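Local coordinates for protein glycoside hydrolase family 61 (PDB 5O2X) that is a copper-dependent lytic polysaccharide monooxygenase of family AA9 that probably cleaves cellulose chains by oxidation, at residues I7-V12 / D73-Q78; I90-A95 / L155-I160; T139-I144 / T230-G235. All coordinates share one frame; numbering follows the deposited sequence. Where two conformers were deposited one is given.

Contact 1 of 3, residues I7-V12 / D73-Q78. With MAN (alpha-D-mannopyranose), chain N; NAG (2-acetamido-2-deoxy-beta-D-glucopyranose), chain C; MAN (alpha-D-mannopyranose), chain O; MAN (alpha-D-mannopyranose), chain M.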
loop_
_atom_site.group_PDB
_atom_site.type_symbol
_atom_site.label_atom_id
_atom_site.label_comp_id
_atom_site.label_asym_id
_atom_site.label_seq_id
_atom_site.Cartn_x
_atom_site.Cartn_y
_atom_site.Cartn_z
ATOM N N ILE A 7 -9.900 6.096 -1.157
ATOM C CA ILE A 7 -10.071 4.873 -0.339
ATOM C C ILE A 7 -11.480 4.898 0.230
ATOM O O ILE A 7 -12.047 5.977 0.433
ATOM C CB ILE A 7 -8.984 4.718 0.742
ATOM C CG1 ILE A 7 -9.071 5.778 1.831
ATOM C CG2 ILE A 7 -7.607 4.697 0.091
ATOM C CD1 ILE A 7 -8.081 5.581 2.966
ATOM N N VAL A 8 -12.043 3.714 0.443
ATOM C CA VAL A 8 -13.431 3.606 0.931
ATOM C C VAL A 8 -13.408 2.700 2.144
ATOM O O VAL A 8 -13.050 1.518 2.035
ATOM C CB VAL A 8 -14.381 3.108 -0.137
ATOM C CG1 VAL A 8 -15.805 3.112 0.363
ATOM C CG2 VAL A 8 -14.246 3.925 -1.434
ATOM N N ILE A 9 -13.754 3.261 3.297
ATOM C CA ILE A 9 -13.582 2.569 4.595
ATOM C C ILE A 9 -14.974 2.250 5.111
ATOM O O ILE A 9 -15.736 3.179 5.467
ATOM C CB ILE A 9 -12.816 3.451 5.591
ATOM C CG1 ILE A 9 -11.491 3.943 4.976
ATOM C CG2 ILE A 9 -12.630 2.687 6.909
ATOM C CD1 ILE A 9 -10.624 4.750 5.898
ATOM N N ASN A 10 -15.360 0.986 5.071
ATOM C CA ASN A 10 -16.767 0.652 5.423
ATOM C C ASN A 10 -17.764 1.533 4.788
ATOM O O ASN A 10 -18.703 2.007 5.428
ATOM C CB ASN A 10 -17.067 0.686 6.901
ATOM C CG ASN A 10 -16.327 -0.310 7.646
ATOM O OD1 ASN A 10 -15.602 -1.155 7.114
ATOM N ND2 ASN A 10 -16.548 -0.266 8.938
ATOM N N GLY A 11 -17.574 1.761 3.492
ATOM C CA GLY A 11 -18.520 2.550 2.760
ATOM C C GLY A 11 -18.333 4.062 2.727
ATOM O O GLY A 11 -19.083 4.781 2.056
ATOM N N VAL A 12 -17.332 4.557 3.470
ATOM C CA VAL A 12 -17.075 5.990 3.582
ATOM C C VAL A 12 -15.885 6.338 2.685
ATOM O O VAL A 12 -14.773 5.854 2.900
ATOM C CB VAL A 12 -16.810 6.386 5.038
ATOM C CG1 VAL A 12 -16.448 7.853 5.138
ATOM C CG2 VAL A 12 -17.968 6.043 5.943
ATOM N N ASP A 73 -12.429 -2.945 10.537
ATOM C CA ASP A 73 -12.967 -2.303 9.336
ATOM C C ASP A 73 -12.174 -2.732 8.102
ATOM O O ASP A 73 -10.976 -3.046 8.190
ATOM C CB ASP A 73 -12.852 -0.742 9.457
ATOM C CG ASP A 73 -13.810 -0.106 10.427
ATOM O OD1 ASP A 73 -14.698 -0.826 10.930
ATOM O OD2 ASP A 73 -13.691 1.156 10.637
ATOM N N THR A 74 -12.858 -2.742 6.953
ATOM C CA THR A 74 -12.162 -3.002 5.716
ATOM C C THR A 74 -11.991 -1.691 4.944
ATOM O O THR A 74 -12.794 -0.770 5.012
ATOM C CB THR A 74 -12.768 -4.052 4.817
ATOM O OG1 THR A 74 -13.910 -3.551 4.190
ATOM C CG2 THR A 74 -12.898 -5.381 5.498
ATOM N N ILE A 75 -10.863 -1.629 4.250
ATOM C CA ILE A 75 -10.479 -0.451 3.461
ATOM C C ILE A 75 -10.270 -0.917 2.024
ATOM O O ILE A 75 -9.496 -1.840 1.758
ATOM C CB ILE A 75 -9.189 0.175 4.014
ATOM C CG1 ILE A 75 -9.414 0.604 5.477
ATOM C CG2 ILE A 75 -8.777 1.363 3.125
ATOM C CD1 ILE A 75 -8.234 1.274 6.120
ATOM N N LEU A 76 -10.986 -0.268 1.124
ATOM C CA LEU A 76 -10.882 -0.479 -0.316
ATOM C C LEU A 76 -10.011 0.611 -0.903
ATOM O O LEU A 76 -10.235 1.809 -0.664
ATOM C CB LEU A 76 -12.300 -0.488 -0.931
ATOM C CG LEU A 76 -12.339 -0.626 -2.454
ATOM C CD1 LEU A 76 -13.574 -1.361 -2.841
ATOM C CD2 LEU A 76 -12.258 0.755 -3.145
ATOM N N PHE A 77 -9.009 0.198 -1.681
ATOM C CA PHE A 77 -8.122 1.101 -2.408
ATOM C C PHE A 77 -8.553 1.128 -3.871
ATOM O O PHE A 77 -8.691 0.075 -4.482
ATOM C CB PHE A 77 -6.686 0.614 -2.355
ATOM C CG PHE A 77 -6.138 0.465 -0.971
ATOM C CD1 PHE A 77 -5.657 1.542 -0.238
ATOM C CD2 PHE A 77 -6.121 -0.798 -0.403
ATOM C CE1 PHE A 77 -5.167 1.349 1.033
ATOM C CE2 PHE A 77 -5.610 -1.015 0.839
ATOM C CZ PHE A 77 -5.132 0.049 1.568
ATOM N N GLN A 78 -8.734 2.331 -4.429
ATOM C CA GLN A 78 -9.136 2.506 -5.834
ATOM C C GLN A 78 -7.979 3.063 -6.642
ATOM O O GLN A 78 -7.610 4.233 -6.467
ATOM C CB GLN A 78 -10.313 3.450 -5.913
ATOM C CG GLN A 78 -10.794 3.736 -7.346
ATOM C CD GLN A 78 -11.482 2.528 -7.926
ATOM O OE1 GLN A 78 -12.579 2.157 -7.469
ATOM N NE2 GLN A 78 -10.852 1.877 -8.909
HETATM C C1 MAN N . -17.919 -2.235 0.413
HETATM C C2 MAN N . -17.502 -1.084 1.314
HETATM C C3 MAN N . -15.964 -0.933 1.296
HETATM C C4 MAN N . -15.332 -2.251 1.684
HETATM C C5 MAN N . -15.815 -3.321 0.711
HETATM C C6 MAN N . -15.308 -4.692 1.049
HETATM O O2 MAN N . -17.933 -1.296 2.643
HETATM O O3 MAN N . -15.589 0.126 2.171
HETATM O O4 MAN N . -13.919 -2.117 1.630
HETATM O O5 MAN N . -17.227 -3.425 0.730
HETATM O O6 MAN N . -15.583 -5.011 2.438
HETATM C C1 NAG C . -14.418 1.726 -11.824
HETATM C C2 NAG C . -15.754 2.399 -11.728
HETATM C C3 NAG C . -15.653 3.750 -12.433
HETATM C C4 NAG C . -14.548 4.593 -11.864
HETATM C C5 NAG C . -13.246 3.809 -11.785
HETATM C C6 NAG C . -12.211 4.509 -10.954
HETATM C C7 NAG C . -18.006 1.483 -11.810
HETATM C C8 NAG C . -18.964 0.604 -12.549
HETATM N N2 NAG C . -16.783 1.580 -12.320
HETATM O O3 NAG C . -16.892 4.475 -12.372
HETATM O O4 NAG C . -14.327 5.777 -12.658
HETATM O O5 NAG C . -13.475 2.528 -11.125
HETATM O O6 NAG C . -12.695 4.815 -9.656
HETATM O O7 NAG C . -18.324 2.065 -10.760
HETATM C C1 MAN O . -23.562 4.307 3.598
HETATM C C2 MAN O . -22.757 4.586 4.851
HETATM C C3 MAN O . -21.817 3.395 5.086
HETATM C C4 MAN O . -22.599 2.072 5.155
HETATM C C5 MAN O . -23.510 1.900 3.944
HETATM C C6 MAN O . -24.449 0.709 4.042
HETATM O O2 MAN O . -23.638 4.785 5.973
HETATM O O3 MAN O . -21.038 3.607 6.246
HETATM O O4 MAN O . -21.673 0.970 5.176
HETATM O O5 MAN O . -24.287 3.097 3.779
HETATM O O6 MAN O . -25.477 1.074 4.951
HETATM C C1 MAN M . -15.152 -1.315 -7.510
HETATM C C2 MAN M . -15.263 0.152 -7.204
HETATM C C3 MAN M . -16.693 0.546 -6.911
HETATM C C4 MAN M . -17.638 0.078 -7.988
HETATM C C5 MAN M . -17.407 -1.399 -8.286
HETATM C C6 MAN M . -18.190 -1.880 -9.483
HETATM O O2 MAN M . -14.783 0.856 -8.354
HETATM O O3 MAN M . -16.802 1.969 -6.762
HETATM O O4 MAN M . -18.986 0.265 -7.532
HETATM O O5 MAN M . -16.037 -1.692 -8.538
HETATM O O6 MAN M . -18.085 -3.298 -9.623
#

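Contact 2 of 3, residues I90-A95 / L155-I160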
loop_
_atom_site.group_PDB
_atom_site.type_symbol
_atom_site.label_atom_id
_atom_site.label_comp_id
_atom_site.label_asym_id
_atom_site.label_seq_id
_atom_site.Cartn_x
_atom_site.Cartn_y
_atom_site.Cartn_z
ATOM N N ILE A 90 0.693 -7.780 -4.365
ATOM C CA ILE A 90 0.127 -6.651 -3.628
ATOM C C ILE A 90 0.331 -6.931 -2.143
ATOM O O ILE A 90 0.073 -8.060 -1.674
ATOM C CB ILE A 90 -1.375 -6.463 -3.952
ATOM C CG1 ILE A 90 -1.512 -6.078 -5.427
ATOM C CG2 ILE A 90 -1.989 -5.393 -3.057
ATOM C CD1 ILE A 90 -2.942 -6.020 -5.931
ATOM N N VAL A 91 0.816 -5.918 -1.413
ATOM C CA VAL A 91 1.058 -6.041 0.023
ATOM C C VAL A 91 0.559 -4.800 0.718
ATOM O O VAL A 91 0.448 -3.710 0.153
ATOM C CB VAL A 91 2.584 -6.235 0.302
ATOM C CG1 VAL A 91 3.062 -7.600 -0.166
ATOM C CG2 VAL A 91 3.430 -5.117 -0.274
ATOM N N ASP A 92 0.289 -4.970 2.025
ATOM C CA ASP A 92 -0.126 -3.861 2.877
ATOM C C ASP A 92 0.574 -3.954 4.207
ATOM O O ASP A 92 0.703 -5.057 4.780
ATOM C CB ASP A 92 -1.642 -3.855 3.146
ATOM C CG ASP A 92 -2.410 -3.542 1.889
ATOM O OD1 ASP A 92 -2.666 -2.358 1.605
ATOM O OD2 ASP A 92 -2.779 -4.503 1.134
ATOM N N TYR A 93 0.979 -2.794 4.717
ATOM C CA TYR A 93 1.646 -2.680 5.997
ATOM C C TYR A 93 0.983 -1.585 6.820
ATOM O O TYR A 93 0.372 -0.649 6.297
ATOM C CB TYR A 93 3.112 -2.244 5.835
ATOM C CG TYR A 93 3.968 -3.135 4.973
ATOM C CD1 TYR A 93 3.996 -2.997 3.591
ATOM C CD2 TYR A 93 4.796 -4.077 5.548
ATOM C CE1 TYR A 93 4.807 -3.768 2.797
ATOM C CE2 TYR A 93 5.640 -4.857 4.752
ATOM C CZ TYR A 93 5.644 -4.709 3.390
ATOM O OH TYR A 93 6.494 -5.487 2.651
ATOM N N LEU A 94 1.177 -1.692 8.147
ATOM C CA LEU A 94 0.893 -0.598 9.068
ATOM C C LEU A 94 2.176 -0.250 9.811
ATOM O O LEU A 94 2.996 -1.139 10.081
ATOM C CB LEU A 94 -0.180 -0.958 10.086
ATOM C CG LEU A 94 -1.564 -1.196 9.524
ATOM C CD1 LEU A 94 -2.487 -1.761 10.568
ATOM C CD2 LEU A 94 -2.189 0.069 8.982
ATOM N N ALA A 95 2.309 1.007 10.230
ATOM C CA ALA A 95 3.387 1.410 11.125
ATOM C C ALA A 95 2.806 2.372 12.127
ATOM O O ALA A 95 2.135 3.347 11.765
ATOM C CB ALA A 95 4.544 2.090 10.408
ATOM N N LEU A 155 -0.752 3.541 6.971
ATOM C CA LEU A 155 -1.124 2.384 6.158
ATOM C C LEU A 155 -0.367 2.537 4.829
ATOM O O LEU A 155 -0.586 3.515 4.115
ATOM C CB LEU A 155 -2.631 2.372 5.972
ATOM C CG LEU A 155 -3.257 1.473 4.948
ATOM C CD1 LEU A 155 -2.959 0.060 5.267
ATOM C CD2 LEU A 155 -4.756 1.736 4.874
ATOM N N ARG A 156 0.515 1.597 4.540
ATOM C CA ARG A 156 1.344 1.598 3.347
ATOM C C ARG A 156 0.884 0.457 2.476
ATOM O O ARG A 156 1.151 -0.710 2.751
ATOM C CB ARG A 156 2.819 1.465 3.729
ATOM C CG ARG A 156 3.793 1.472 2.568
ATOM C CD ARG A 156 5.211 1.184 3.041
ATOM N NE ARG A 156 6.210 1.210 1.975
ATOM C CZ ARG A 156 6.381 0.253 1.074
ATOM N NH1 ARG A 156 5.676 -0.872 1.161
ATOM N NH2 ARG A 156 7.238 0.404 0.077
ATOM N N HIS A 157 0.162 0.823 1.399
ATOM C CA HIS A 157 -0.347 -0.131 0.402
ATOM C C HIS A 157 0.584 -0.122 -0.792
ATOM O O HIS A 157 1.103 0.937 -1.162
ATOM C CB HIS A 157 -1.746 0.355 -0.001
ATOM C CG HIS A 157 -2.343 -0.391 -1.141
ATOM N ND1 HIS A 157 -2.813 -1.675 -1.089
ATOM C CD2 HIS A 157 -2.517 -0.036 -2.443
ATOM C CE1 HIS A 157 -3.276 -2.042 -2.273
ATOM N NE2 HIS A 157 -3.114 -1.059 -3.123
ATOM N N GLU A 158 0.835 -1.263 -1.418
ATOM C CA GLU A 158 1.824 -1.269 -2.483
ATOM C C GLU A 158 1.512 -2.369 -3.484
ATOM O O GLU A 158 1.273 -3.523 -3.136
ATOM C CB GLU A 158 3.200 -1.525 -1.861
ATOM C CG GLU A 158 4.381 -1.543 -2.804
ATOM C CD GLU A 158 5.675 -1.749 -2.048
ATOM O OE1 GLU A 158 5.653 -2.556 -1.075
ATOM O OE2 GLU A 158 6.687 -1.087 -2.368
ATOM N N ILE A 159 1.599 -2.007 -4.774
ATOM C CA ILE A 159 1.671 -2.961 -5.874
ATOM C C ILE A 159 3.127 -3.002 -6.312
ATOM O O ILE A 159 3.794 -1.969 -6.385
ATOM C CB ILE A 159 0.802 -2.533 -7.087
ATOM C CG1 ILE A 159 -0.660 -2.300 -6.709
ATOM C CG2 ILE A 159 0.896 -3.593 -8.171
ATOM C CD1 ILE A 159 -1.483 -1.743 -7.845
ATOM N N ILE A 160 3.631 -4.203 -6.610
ATOM C CA ILE A 160 4.953 -4.343 -7.225
ATOM C C ILE A 160 4.693 -4.903 -8.627
ATOM O O ILE A 160 3.864 -5.824 -8.821
ATOM C CB ILE A 160 5.869 -5.239 -6.400
ATOM C CG1 ILE A 160 5.984 -4.726 -4.953
ATOM C CG2 ILE A 160 7.255 -5.285 -7.064
ATOM C CD1 ILE A 160 6.778 -5.583 -4.048
#

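Contact 3 of 3, residues T139-I144 / T230-G235. With MAN (alpha-D-mannopyranose), chain L; MAN (alpha-D-mannopyranose), chain I.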
loop_
_atom_site.group_PDB
_atom_site.type_symbol
_atom_site.label_atom_id
_atom_site.label_comp_id
_atom_site.label_asym_id
_atom_site.label_seq_id
_atom_site.Cartn_x
_atom_site.Cartn_y
_atom_site.Cartn_z
ATOM N N THR A 139 -9.481 -2.406 -7.790
ATOM C CA THR A 139 -9.538 -2.234 -6.354
ATOM C C THR A 139 -8.830 -3.368 -5.649
ATOM O O THR A 139 -8.673 -4.483 -6.165
ATOM C CB THR A 139 -10.971 -2.097 -5.827
ATOM O OG1 THR A 139 -11.701 -3.322 -5.980
ATOM C CG2 THR A 139 -11.701 -0.948 -6.492
ATOM N N TRP A 140 -8.460 -3.080 -4.392
ATOM C CA TRP A 140 -7.920 -4.070 -3.443
ATOM C C TRP A 140 -8.549 -3.777 -2.119
ATOM O O TRP A 140 -8.700 -2.600 -1.744
ATOM C CB TRP A 140 -6.400 -3.985 -3.344
ATOM C CG TRP A 140 -5.794 -5.101 -2.568
ATOM C CD1 TRP A 140 -5.331 -5.079 -1.268
ATOM C CD2 TRP A 140 -5.651 -6.452 -3.006
ATOM N NE1 TRP A 140 -4.889 -6.310 -0.898
ATOM C CE2 TRP A 140 -5.075 -7.191 -1.927
ATOM C CE3 TRP A 140 -5.938 -7.121 -4.200
ATOM C CZ2 TRP A 140 -4.775 -8.559 -2.029
ATOM C CZ3 TRP A 140 -5.630 -8.449 -4.302
ATOM C CH2 TRP A 140 -5.086 -9.166 -3.229
ATOM N N VAL A 141 -8.887 -4.827 -1.346
ATOM C CA VAL A 141 -9.479 -4.703 -0.016
ATOM C C VAL A 141 -8.535 -5.260 1.020
ATOM O O VAL A 141 -8.061 -6.387 0.879
ATOM C CB VAL A 141 -10.829 -5.448 0.047
ATOM C CG1 VAL A 141 -11.432 -5.379 1.453
ATOM C CG2 VAL A 141 -11.783 -4.831 -0.967
ATOM N N VAL A 142 -8.277 -4.474 2.084
ATOM C CA VAL A 142 -7.510 -4.946 3.261
ATOM C C VAL A 142 -8.391 -4.775 4.483
ATOM O O VAL A 142 -9.169 -3.840 4.568
ATOM C CB VAL A 142 -6.142 -4.202 3.373
ATOM C CG1 VAL A 142 -6.327 -2.773 3.847
ATOM C CG2 VAL A 142 -5.150 -4.967 4.245
ATOM N N LYS A 143 -8.198 -5.659 5.455
ATOM C CA LYS A 143 -8.881 -5.568 6.730
ATOM C C LYS A 143 -7.935 -5.115 7.830
ATOM O O LYS A 143 -6.857 -5.701 8.007
ATOM C CB LYS A 143 -9.524 -6.908 7.069
ATOM C CG LYS A 143 -10.175 -6.906 8.438
ATOM C CD LYS A 143 -10.970 -8.181 8.697
ATOM C CE LYS A 143 -11.175 -8.442 10.187
ATOM N NZ LYS A 143 -11.834 -9.763 10.460
ATOM N N ILE A 144 -8.327 -4.070 8.549
ATOM C CA ILE A 144 -7.557 -3.688 9.735
ATOM C C ILE A 144 -7.818 -4.776 10.813
ATOM O O ILE A 144 -8.971 -5.075 11.123
ATOM C CB ILE A 144 -8.001 -2.328 10.238
ATOM C CG1 ILE A 144 -7.797 -1.268 9.152
ATOM C CG2 ILE A 144 -7.268 -1.974 11.513
ATOM C CD1 ILE A 144 -6.405 -1.146 8.589
ATOM N N THR A 230 -3.743 -14.014 4.811
ATOM C CA THR A 230 -2.857 -13.246 3.919
ATOM C C THR A 230 -3.629 -12.391 2.929
ATOM O O THR A 230 -3.050 -11.467 2.348
ATOM C CB THR A 230 -1.818 -14.109 3.217
ATOM O OG1 THR A 230 -2.536 -15.009 2.372
ATOM C CG2 THR A 230 -0.943 -14.868 4.217
ATOM N N SER A 231 -4.920 -12.663 2.759
ATOM C CA SER A 231 -5.831 -11.714 2.156
ATOM C C SER A 231 -7.220 -12.011 2.679
ATOM O O SER A 231 -7.520 -13.180 2.990
ATOM C CB SER A 231 -5.809 -11.773 0.621
ATOM O OG SER A 231 -6.169 -13.073 0.119
ATOM N N VAL A 232 -8.038 -10.979 2.737
ATOM C CA VAL A 232 -9.468 -11.175 2.959
ATOM C C VAL A 232 -10.191 -11.201 1.608
ATOM O O VAL A 232 -9.611 -10.879 0.562
ATOM C CB VAL A 232 -10.074 -10.108 3.879
ATOM C CG1 VAL A 232 -9.462 -10.195 5.271
ATOM C CG2 VAL A 232 -9.982 -8.670 3.297
ATOM N N ALA A 233 -11.432 -11.654 1.612
ATOM C CA ALA A 233 -12.143 -11.847 0.359
ATOM C C ALA A 233 -12.201 -10.520 -0.425
ATOM O O ALA A 233 -12.669 -9.492 0.071
ATOM C CB ALA A 233 -13.538 -12.376 0.587
ATOM N N GLN A 234 -11.724 -10.582 -1.663
ATOM C CA GLN A 234 -11.706 -9.423 -2.559
ATOM C C GLN A 234 -13.053 -9.232 -3.247
ATOM O O GLN A 234 -13.792 -10.171 -3.460
ATOM C CB GLN A 234 -10.624 -9.583 -3.606
ATOM C CG GLN A 234 -9.231 -9.699 -2.979
ATOM C CD GLN A 234 -8.867 -8.449 -2.215
ATOM O OE1 GLN A 234 -8.896 -7.327 -2.779
ATOM N NE2 GLN A 234 -8.603 -8.582 -0.939
ATOM N N GLY A 235 -13.332 -8.000 -3.624
ATOM C CA GLY A 235 -14.547 -7.621 -4.316
ATOM C C GLY A 235 -14.827 -6.163 -4.060
ATOM O O GLY A 235 -14.742 -5.683 -2.947
HETATM C C1 MAN L . -7.496 -13.140 -0.375
HETATM C C2 MAN L . -7.964 -14.582 -0.271
HETATM C C3 MAN L . -7.193 -15.488 -1.217
HETATM C C4 MAN L . -7.276 -14.971 -2.642
HETATM C C5 MAN L . -6.807 -13.511 -2.664
HETATM C C6 MAN L . -7.010 -12.873 -4.021
HETATM O O2 MAN L . -9.368 -14.630 -0.540
HETATM O O3 MAN L . -7.679 -16.844 -1.141
HETATM O O4 MAN L . -6.440 -15.689 -3.532
HETATM O O5 MAN L . -7.554 -12.716 -1.732
HETATM O O6 MAN L . -8.383 -12.914 -4.448
HETATM C C1 MAN I . -1.996 -15.191 1.079
HETATM C C2 MAN I . -3.220 -15.725 0.345
HETATM C C3 MAN I . -3.636 -17.108 0.892
HETATM C C4 MAN I . -2.381 -18.005 0.825
HETATM C C5 MAN I . -1.249 -17.425 1.660
HETATM C C6 MAN I . 0.021 -18.295 1.687
HETATM O O2 MAN I . -2.850 -15.767 -1.050
HETATM O O3 MAN I . -4.693 -17.679 0.127
HETATM O O4 MAN I . -2.700 -19.304 1.350
HETATM O O5 MAN I . -0.952 -16.128 1.122
HETATM O O6 MAN I . 0.774 -18.207 0.470
HETATM O O HOH W 1 -9.351 -7.062 -5.506
HETATM O O HOH W 2 -11.721 -5.792 -4.488
HETATM O O HOH W 3 -6.622 -8.478 2.071
#

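Contact 1 of 3, residues I7-V12 / D73-Q78
Asn10 and Thr74 hold each other where the strand pair runs into the turn after Ile9. The backbone N of Asn10 reaches Thr74 O at 3.1 Å, and in the conformer given its side-chain OD1 accepts from Thr74 N at 3.2 Å, much as a main-chain carbonyl would. Chi1 (-64°) sets CG beside the backbone N. The amide crosses the Asp73 carboxylate at about a right angle, the planes 65° apart; in the conformers modelled, ND2 makes a weak bond to Asp73 OD1 at 2.8 Å, while OD2 accepts from Lys70 N. Farther in, the hydrogen-bonded antiparallel pair Val8–Leu76 closes with two bonds of 2.9 Å each, Val8 N to Leu76 O and Leu76 N to Val8 O. On its side of the sheet Val8 CG2 meets Leu76 CD2. On the other, Ile9 and Ile75 run side by side, CG1 to CG1 at 4.0 Å, and Ile7 CG2 touches Phe77 CD1 at 3.7 Å, while Ile75 CG2 rests over a face of the Phe77 ring, toward its rim.

What shapes the Asn10 end is a type I' turn from Ile9 to Val12. A side chain at Gly11 would collide with a mannose and jam against the carbonyl before it. A second mannose of the protein's own O-glycans bridges both segments: its O3 accepts from Gly11 N, and Thr74 OG1 bonds to its O4 and O6. At the far end Gln78 OE1 accepts a hydrogen bond from O2 of another mannose, 2.7 Å away.

Strand 12-15 flanks strand 3-9, and strand 139-143 pairs with 74-80 through Ile75 and Val142. Phe77 stacks on His157, joining this sheet of the AA9 beta-sandwich to strand 151-161 of the facing one.

Contact 2 of 3, residues I90-A95 / L155-I160
Two central strands of the second sheet pair antiparallel, with Val91 facing Glu158 and Tyr93 facing Arg156 as the hydrogen-bonded pairs. Asp92 and His157 form a non-hydrogen-bonded backbone pair, yet their side chains lie side by side and bond: His157 ND1 donates to Asp92 OD1 at 2.8 Å, in the plane of the imidazole and on the syn side of the carboxylate, though 27° out of the carboxylate plane. Chi1 of 172° sets His157 CG anti to the backbone N; from there the ring lies beside Asp92. NE2 is hydrogen-bonded to Trp79 NE1, so the ring is held from both ends, and Ile90 CG2 touches His157 CE1 at 3.7 Å.

These side chains face the first sheet and fill the middle of the immunoglobulin-like sandwich of AA9 enzymes. The opposite face carries a salt bridge. Arg156, extended from CG to NE, grips Glu158 end-on, NH1 to OE1 at 2.8 Å and NH2 to OE2 at 2.9 Å, both nitrogens approaching from above the carboxylate plane. Tyr93 lies alongside, its CE1 3.4 Å from Arg156 NH1, with ring and guanidinium planes 73° apart. Tyr199 OH bonds to both Glu158 OE1 and Tyr93 OH, and Arg156 NE donates to Ile55 O.

Contact 3 of 3, residues T139-I144 / T230-G235
The amide of Gln234 lies almost flat over the indole of Trp140, the two planes 20° apart and stacked, with OE1 above the ring and offset toward the rim, 3.3 Å from CE3. It is edge-on to the Val141 backbone. Val141 N donates to Gln234 OE1 and Gln234 NE2 to Val141 O, both at 2.9 Å, each acceptor met in plane on a lone pair. NE2 also reaches Val232 O, from above that carbonyl plane, a bond that fixes the amide against its own loop. A bend at chi2 (-62°) turns CD toward strand 139-143.

The amide thus pairs with one residue of 139-143, an outermost strand of the first sheet, much as a neighbouring backbone would, and ties to it a chain region carrying O-mannose at Thr230 and Ser231, consistent with a predicted linker integral to the catalytic domain. An alanine in place of Gln234 would probably leave Val141 N and O and Val232 O without these partners and the Trp140 indole without its stacked amide. Val232 crosses Val141 at about a right angle, CG2 to CG1 at 4.0 Å, and its CG1 meets Lys143 CB at 3.7 Å. Water joins Val141 O to Val232 N.

Overall arrangement
Contacts 1 and 3 both reach the same sheet, since strands 74-80 and 139-143 are neighbours in it, whereas contact 2 joins two strands of the facing sheet near the centre of the chain. Contact 2 is wholly buried, and its chemistry is the most charged, with charged and polar groups bonded to one another and to surrounding residues. Contact 1 is also largely buried, but mannoses bond to it at both ends. Contact 3 is only partly buried, and there a side-chain amide and waters join a strand to a loop that carries O-mannose. The sheets meet through Phe77 against Asp92 and His157, and through Trp140 against Ile90 and Asp92.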